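Local atomic coordinates of mannitol dehydrogenase (PDB entry 3TWO), a protein that probably catalyses the NADP(H)-dependent, zinc-assisted interconversion of cinnamyl alcohols and their aldehydes, as a member of the medium-chain alcohol dehydrogenase family. Residues Ile41-Tyr50 against Thr325-Gly333. Sequence-based numbering, arbitrary orientation.
Sequences ICHSDIHSAY and TAYHNLTHG. With ZN (zinc ion), chain G; NDP (NADPH dihydro-nicotinamide-adenine-dinucleotide phosphate), chain F.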
ATOM      1  N   ILE B  41      18.742  11.280 -20.238  1.00 25.22           N
ATOM      2  CA  ILE B  41      17.335  11.522 -20.511  1.00 24.69           C
ATOM      3  C   ILE B  41      16.537  10.518 -19.692  1.00 25.24           C
ATOM      4  O   ILE B  41      16.715   9.330 -19.860  1.00 24.10           O
ATOM      5  CB  ILE B  41      17.030  11.294 -21.997  1.00 26.22           C
ATOM      6  CG1 ILE B  41      17.772  12.324 -22.863  1.00 24.58           C
ATOM      7  CG2 ILE B  41      15.487  11.225 -22.262  1.00 23.87           C
ATOM      8  CD1 ILE B  41      17.540  12.080 -24.323  1.00 24.07           C
ATOM      9  N   CYS B  42      15.663  11.008 -18.811  1.00 24.68           N
ATOM     10  CA  CYS B  42      14.834  10.148 -18.014  1.00 25.13           C
ATOM     11  C   CYS B  42      13.406  10.219 -18.646  1.00 25.03           C
ATOM     12  O   CYS B  42      13.050  11.237 -19.213  1.00 24.08           O
ATOM     13  CB  CYS B  42      14.826  10.752 -16.602  1.00 24.87           C
ATOM     14  SG  CYS B  42      13.636   9.955 -15.488  1.00 29.24           S
ATOM     15  N   HIS B  43      12.592   9.191 -18.481  1.00 23.35           N
ATOM     16  CA  HIS B  43      11.185   9.259 -18.978  1.00 24.09           C
ATOM     17  C   HIS B  43      10.341  10.343 -18.256  1.00 23.26           C
ATOM     18  O   HIS B  43       9.352  10.819 -18.801  1.00 22.95           O
ATOM     19  CB  HIS B  43      10.491   7.884 -18.894  1.00 22.02           C
ATOM     20  CG  HIS B  43       9.439   7.638 -19.940  1.00 24.80           C
ATOM     21  ND1 HIS B  43       8.303   8.421 -20.077  1.00 28.77           N
ATOM     22  CD2 HIS B  43       9.297   6.620 -20.832  1.00 23.21           C
ATOM     23  CE1 HIS B  43       7.545   7.941 -21.056  1.00 25.18           C
ATOM     24  NE2 HIS B  43       8.119   6.837 -21.518  1.00 26.66           N
ATOM     25  N   SER B  44      10.736  10.715 -17.043  1.00 23.31           N
ATOM     26  CA  SER B  44      10.152  11.901 -16.369  1.00 23.31           C
ATOM     27  C   SER B  44      10.309  13.144 -17.215  1.00 23.34           C
ATOM     28  O   SER B  44       9.435  14.062 -17.173  1.00 24.23           O
ATOM     29  CB  SER B  44      10.846  12.163 -15.003  1.00 22.23           C
ATOM     30  OG  SER B  44      10.672  11.025 -14.175  1.00 25.18           O
ATOM     31  N   ASP B  45      11.415  13.220 -17.973  1.00 23.96           N
ATOM     32  CA  ASP B  45      11.624  14.374 -18.851  1.00 24.88           C
ATOM     33  C   ASP B  45      10.451  14.500 -19.872  1.00 25.50           C
ATOM     34  O   ASP B  45       9.954  15.602 -20.193  1.00 24.45           O
ATOM     35  CB  ASP B  45      12.955  14.254 -19.600  1.00 24.27           C
ATOM     36  CG  ASP B  45      14.182  14.276 -18.660  1.00 24.89           C
ATOM     37  OD1 ASP B  45      14.107  14.588 -17.450  1.00 23.75           O
ATOM     38  OD2 ASP B  45      15.276  13.985 -19.153  1.00 26.69           O
ATOM     39  N   ILE B  46      10.055  13.344 -20.390  1.00 24.75           N
ATOM     40  CA  ILE B  46       9.062  13.264 -21.439  1.00 25.56           C
ATOM     41  C   ILE B  46       7.667  13.532 -20.849  1.00 25.79           C
ATOM     42  O   ILE B  46       6.888  14.303 -21.456  1.00 25.95           O
ATOM     43  CB  ILE B  46       9.029  11.848 -22.054  1.00 25.59           C
ATOM     44  CG1 ILE B  46      10.399  11.471 -22.616  1.00 27.72           C
ATOM     45  CG2 ILE B  46       7.938  11.778 -23.146  1.00 27.98           C
ATOM     46  CD1 ILE B  46      10.494   9.984 -23.052  1.00 27.62           C
ATOM     47  N   HIS B  47       7.352  12.878 -19.713  1.00 23.10           N
ATOM     48  CA  HIS B  47       6.091  13.108 -19.008  1.00 24.68           C
ATOM     49  C   HIS B  47       5.943  14.633 -18.734  1.00 26.17           C
ATOM     50  O   HIS B  47       4.832  15.210 -18.934  1.00 26.53           O
ATOM     51  CB  HIS B  47       6.046  12.369 -17.663  1.00 23.87           C
ATOM     52  CG  HIS B  47       6.018  10.855 -17.748  1.00 25.60           C
ATOM     53  ND1 HIS B  47       5.086  10.156 -18.494  1.00 26.79           N
ATOM     54  CD2 HIS B  47       6.768   9.904 -17.112  1.00 22.39           C
ATOM     55  CE1 HIS B  47       5.278   8.844 -18.352  1.00 22.83           C
ATOM     56  NE2 HIS B  47       6.258   8.669 -17.479  1.00 24.47           N
ATOM     57  N   SER B  48       7.046  15.299 -18.341  1.00 24.94           N
ATOM     58  CA  SER B  48       6.931  16.729 -18.005  1.00 26.72           C
ATOM     59  C   SER B  48       6.806  17.540 -19.269  1.00 27.57           C
ATOM     60  O   SER B  48       5.868  18.377 -19.388  1.00 27.58           O
ATOM     61  CB  SER B  48       8.099  17.269 -17.169  1.00 26.78           C
ATOM     62  OG  SER B  48       8.422  16.370 -16.120  1.00 27.56           O
ATOM     63  N   ALA B  49       7.691  17.261 -20.227  1.00 26.28           N
ATOM     64  CA  ALA B  49       7.707  17.993 -21.523  1.00 26.29           C
ATOM     65  C   ALA B  49       6.346  17.987 -22.191  1.00 27.99           C
ATOM     66  O   ALA B  49       5.934  18.996 -22.826  1.00 28.05           O
ATOM     67  CB  ALA B  49       8.748  17.410 -22.475  1.00 26.52           C
ATOM     68  N   TYR B  50       5.628  16.860 -22.040  1.00 27.43           N
ATOM     69  CA  TYR B  50       4.380  16.724 -22.715  1.00 28.20           C
ATOM     70  C   TYR B  50       3.200  17.017 -21.833  1.00 28.81           C
ATOM     71  O   TYR B  50       2.105  16.766 -22.236  1.00 27.94           O
ATOM     72  CB  TYR B  50       4.281  15.310 -23.273  1.00 28.77           C
ATOM     73  CG  TYR B  50       5.252  15.072 -24.402  1.00 28.94           C
ATOM     74  CD1 TYR B  50       5.474  13.782 -24.903  1.00 30.50           C
ATOM     75  CD2 TYR B  50       5.952  16.159 -24.986  1.00 31.23           C
ATOM     76  CE1 TYR B  50       6.394  13.564 -25.961  1.00 34.04           C
ATOM     77  CE2 TYR B  50       6.863  15.956 -26.070  1.00 33.06           C
ATOM     78  CZ  TYR B  50       7.074  14.675 -26.529  1.00 34.66           C
ATOM     79  OH  TYR B  50       7.947  14.505 -27.565  1.00 38.17           O
ATOM     80  N   THR B 325      14.148  12.431 -31.495  1.00 26.14           N
ATOM     81  CA  THR B 325      14.267  11.026 -31.819  1.00 27.33           C
ATOM     82  C   THR B 325      14.318  10.117 -30.607  1.00 25.48           C
ATOM     83  O   THR B 325      13.597   9.145 -30.546  1.00 27.26           O
ATOM     84  CB  THR B 325      15.477  10.818 -32.746  1.00 28.04           C
ATOM     85  OG1 THR B 325      15.168  11.534 -33.952  1.00 29.52           O
ATOM     86  CG2 THR B 325      15.682   9.284 -33.041  1.00 27.46           C
ATOM     87  N   ALA B 326      15.125  10.450 -29.606  1.00 25.05           N
ATOM     88  CA  ALA B 326      15.157   9.671 -28.344  1.00 24.50           C
ATOM     89  C   ALA B 326      13.735   9.546 -27.717  1.00 25.83           C
ATOM     90  O   ALA B 326      13.320   8.439 -27.353  1.00 26.73           O
ATOM     91  CB  ALA B 326      16.129  10.281 -27.336  1.00 21.68           C
ATOM     92  N   TYR B 327      13.013  10.675 -27.601  1.00 24.70           N
ATOM     93  CA  TYR B 327      11.668  10.699 -26.990  1.00 24.97           C
ATOM     94  C   TYR B 327      10.695   9.836 -27.834  1.00 25.23           C
ATOM     95  O   TYR B 327       9.907   9.080 -27.305  1.00 26.17           O
ATOM     96  CB  TYR B 327      11.129  12.139 -26.954  1.00 24.15           C
ATOM     97  CG  TYR B 327      11.578  13.029 -25.800  1.00 25.69           C
ATOM     98  CD1 TYR B 327      12.829  12.862 -25.184  1.00 24.16           C
ATOM     99  CD2 TYR B 327      10.704  14.025 -25.296  1.00 26.92           C
ATOM    100  CE1 TYR B 327      13.214  13.673 -24.111  1.00 26.38           C
ATOM    101  CE2 TYR B 327      11.082  14.848 -24.227  1.00 28.14           C
ATOM    102  CZ  TYR B 327      12.345  14.679 -23.672  1.00 26.57           C
ATOM    103  OH  TYR B 327      12.712  15.462 -22.638  1.00 26.75           O
ATOM    104  N   HIS B 328      10.753   9.956 -29.145  1.00 25.70           N
ATOM    105  CA  HIS B 328       9.958   9.063 -29.983  1.00 27.30           C
ATOM    106  C   HIS B 328      10.239   7.585 -29.612  1.00 26.97           C
ATOM    107  O   HIS B 328       9.321   6.807 -29.332  1.00 27.27           O
ATOM    108  CB  HIS B 328      10.282   9.248 -31.477  1.00 27.65           C
ATOM    109  CG  HIS B 328       9.629   8.214 -32.339  1.00 28.37           C
ATOM    110  ND1 HIS B 328       8.297   8.291 -32.690  1.00 31.45           N
ATOM    111  CD2 HIS B 328      10.082   7.038 -32.845  1.00 28.33           C
ATOM    112  CE1 HIS B 328       7.962   7.227 -33.403  1.00 31.99           C
ATOM    113  NE2 HIS B 328       9.028   6.456 -33.524  1.00 30.87           N
ATOM    114  N   ASN B 329      11.521   7.223 -29.598  1.00 27.33           N
ATOM    115  CA  ASN B 329      11.924   5.835 -29.369  1.00 26.43           C
ATOM    116  C   ASN B 329      11.444   5.363 -28.032  1.00 25.65           C
ATOM    117  O   ASN B 329      10.920   4.258 -27.917  1.00 25.09           O
ATOM    118  CB  ASN B 329      13.421   5.736 -29.460  1.00 26.69           C
ATOM    119  CG  ASN B 329      13.890   5.711 -30.893  1.00 27.22           C
ATOM    120  OD1 ASN B 329      13.080   5.572 -31.793  1.00 22.74           O
ATOM    121  ND2 ASN B 329      15.201   5.779 -31.108  1.00 24.93           N
ATOM    122  N   LEU B 330      11.544   6.249 -27.038  1.00 25.26           N
ATOM    123  CA  LEU B 330      11.139   5.939 -25.672  1.00 24.34           C
ATOM    124  C   LEU B 330       9.633   5.789 -25.513  1.00 25.00           C
ATOM    125  O   LEU B 330       9.157   5.182 -24.555  1.00 24.90           O
ATOM    126  CB  LEU B 330      11.697   7.005 -24.698  1.00 24.45           C
ATOM    127  CG  LEU B 330      13.194   6.838 -24.323  1.00 23.44           C
ATOM    128  CD1 LEU B 330      13.777   8.169 -23.782  1.00 21.28           C
ATOM    129  CD2 LEU B 330      13.460   5.586 -23.309  1.00 18.91           C
ATOM    130  N   THR B 331       8.868   6.369 -26.430  1.00 26.35           N
ATOM    131  CA  THR B 331       7.391   6.289 -26.325  1.00 26.79           C
ATOM    132  C   THR B 331       6.813   5.345 -27.379  1.00 27.96           C
ATOM    133  O   THR B 331       5.604   5.220 -27.476  1.00 27.78           O
ATOM    134  CB  THR B 331       6.745   7.684 -26.463  1.00 25.38           C
ATOM    135  OG1 THR B 331       7.301   8.369 -27.602  1.00 28.94           O
ATOM    136  CG2 THR B 331       7.023   8.470 -25.254  1.00 26.24           C
ATOM    137  N   HIS B 332       7.661   4.708 -28.198  1.00 27.88           N
ATOM    138  CA  HIS B 332       7.127   3.804 -29.199  1.00 29.97           C
ATOM    139  C   HIS B 332       7.806   2.456 -29.167  1.00 30.44           C
ATOM    140  O   HIS B 332       7.913   1.801 -30.185  1.00 31.52           O
ATOM    141  CB  HIS B 332       7.175   4.419 -30.578  1.00 29.62           C
ATOM    142  CG  HIS B 332       6.279   5.611 -30.706  1.00 34.22           C
ATOM    143  ND1 HIS B 332       6.586   6.830 -30.127  1.00 29.70           N
ATOM    144  CD2 HIS B 332       5.081   5.777 -31.331  1.00 32.76           C
ATOM    145  CE1 HIS B 332       5.609   7.691 -30.378  1.00 31.35           C
ATOM    146  NE2 HIS B 332       4.701   7.090 -31.131  1.00 32.41           N
ATOM    147  N   GLY B 333       8.269   2.058 -27.986  1.00 29.90           N
ATOM    148  CA  GLY B 333       8.851   0.754 -27.800  1.00 28.82           C
ATOM    149  C   GLY B 333      10.099   0.504 -28.587  1.00 28.91           C
ATOM    150  O   GLY B 333      10.345  -0.634 -28.908  1.00 28.01           O
TER
HETATM  151 ZN    ZN G 349      14.050  11.129 -13.319  1.00 67.89          ZN
HETATM  152  PA  NDP F 602      12.045   4.358 -19.825  1.00 22.95           P
HETATM  153  O1A NDP F 602      11.066   4.285 -20.921  1.00 23.98           O
HETATM  154  O2A NDP F 602      13.535   3.850 -19.876  1.00 22.23           O
HETATM  155  O5B NDP F 602      11.691   2.825 -19.394  1.00 18.73           O
HETATM  156  C5B NDP F 602      10.255   2.326 -19.262  1.00 22.07           C
HETATM  157  C4B NDP F 602      10.260   0.825 -19.527  1.00 24.96           C
HETATM  158  O4B NDP F 602       9.001   0.104 -19.196  1.00 25.16           O
HETATM  159  C3B NDP F 602      10.552   0.586 -21.025  1.00 23.70           C
HETATM  160  O3B NDP F 602      11.591  -0.462 -21.113  1.00 23.91           O
HETATM  161  C2B NDP F 602       9.188   0.069 -21.556  1.00 22.89           C
HETATM  162  O2B NDP F 602       9.490  -0.835 -22.636  1.00 25.27           O
HETATM  163  C1B NDP F 602       8.669  -0.764 -20.360  1.00 23.88           C
HETATM  164  N9A NDP F 602       7.191  -0.797 -20.261  1.00 24.84           N
HETATM  165  C8A NDP F 602       6.358   0.193 -20.656  1.00 22.01           C
HETATM  166  N7A NDP F 602       5.131  -0.193 -20.347  1.00 25.59           N
HETATM  167  C5A NDP F 602       5.182  -1.392 -19.773  1.00 21.63           C
HETATM  168  C6A NDP F 602       4.223  -2.248 -19.263  1.00 24.86           C
HETATM  169  N6A NDP F 602       2.874  -1.970 -19.278  1.00 25.24           N
HETATM  170  N1A NDP F 602       4.661  -3.400 -18.766  1.00 23.55           N
HETATM  171  C2A NDP F 602       5.932  -3.731 -18.704  1.00 24.21           C
HETATM  172  N3A NDP F 602       6.865  -2.933 -19.166  1.00 24.17           N
HETATM  173  C4A NDP F 602       6.496  -1.764 -19.718  1.00 22.90           C
HETATM  174  O3  NDP F 602      11.536   4.877 -18.424  1.00 23.21           O
HETATM  175  PN  NDP F 602      12.401   5.242 -17.219  1.00 23.94           P
HETATM  176  O1N NDP F 602      13.062   4.057 -16.626  1.00 25.77           O
HETATM  177  O2N NDP F 602      13.292   6.501 -17.388  1.00 24.60           O
HETATM  178  O5D NDP F 602      11.288   5.744 -16.226  1.00 21.35           O
HETATM  179  C5D NDP F 602      10.101   4.842 -15.995  1.00 17.90           C
HETATM  180  C4D NDP F 602       8.983   5.602 -15.164  1.00 18.11           C
HETATM  181  O4D NDP F 602       9.664   5.907 -13.932  1.00 19.25           O
HETATM  182  C3D NDP F 602       8.488   6.950 -15.758  1.00 19.29           C
HETATM  183  O3D NDP F 602       7.057   7.054 -15.521  1.00 20.85           O
HETATM  184  C2D NDP F 602       9.327   7.966 -14.949  1.00 20.46           C
HETATM  185  O2D NDP F 602       8.651   9.170 -14.838  1.00 20.71           O
HETATM  186  C1D NDP F 602       9.335   7.274 -13.565  1.00 21.96           C
HETATM  187  N1N NDP F 602      10.356   7.815 -12.606  1.00 23.42           N
HETATM  188  C2N NDP F 602       9.972   7.979 -11.256  1.00 26.26           C
HETATM  189  C3N NDP F 602      10.870   8.472 -10.323  1.00 25.22           C
HETATM  190  C7N NDP F 602      10.445   8.553  -8.858  1.00 26.91           C
HETATM  191  O7N NDP F 602       9.515   7.851  -8.428  1.00 25.37           O
HETATM  192  N7N NDP F 602      11.295   9.202  -8.071  1.00 21.73           N
HETATM  193  C4N NDP F 602      12.168   8.850 -10.741  1.00 27.05           C
HETATM  194  C5N NDP F 602      12.584   8.654 -12.090  1.00 22.11           C
HETATM  195  C6N NDP F 602      11.695   8.157 -13.021  1.00 20.61           C
HETATM  196  P2B NDP F 602       8.686  -0.873 -23.976  1.00 24.32           P
HETATM  197  O1X NDP F 602       9.848  -0.831 -25.132  1.00 23.87           O
HETATM  198  O2X NDP F 602       7.775  -2.022 -23.982  1.00 23.96           O
HETATM  199  O3X NDP F 602       7.907   0.507 -24.103  1.00 26.69           O
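Helix 43-49 and the 325-331 part of helix 323-331 meet almost at right angles, at 99° with their axes 10.5 Å apart, and Ile46 packs against Tyr327 where their backbones come nearest. CG1 of Ile46 sits squarely over one face of the Tyr327 ring, 3.5 Å from its centroid, a CH-pi contact. Ile46 CD1 runs on to Leu330 CB at 3.6 Å and also covers one face of the His43 imidazole. Tyr327 turns an edge toward the face of the Tyr50 ring in an offset edge-to-face pair (planes at 78°), while Ala49 CB abuts the Tyr327 ring edge in plane. Ile41, with CG2 anti to the backbone N, puts that methyl 3.8 Å from both Tyr327 CE1 and Leu330 CD1; Ile41 CD1 reaches Ala326 CB. The phenol OH of Tyr327 passes Asp45 CB and is hydrogen-bonded to Tyr132. Asp45 itself closes a capping box with Cys42, whose N donates to Asp45 OD2 at 3.0 Å from above the carboxylate plane. Cys42 SG binds the zinc ion with His64 and Cys160, and His43 N donates an almost straight bond (167°) to NDP O2N of the pyrophosphate, which Leu330 CD2 borders at NDP O1A. With no hydrogen bond between the segments, apolar and aromatic packing alone joins this zinc- and cofactor-binding helix start to helix 323-331.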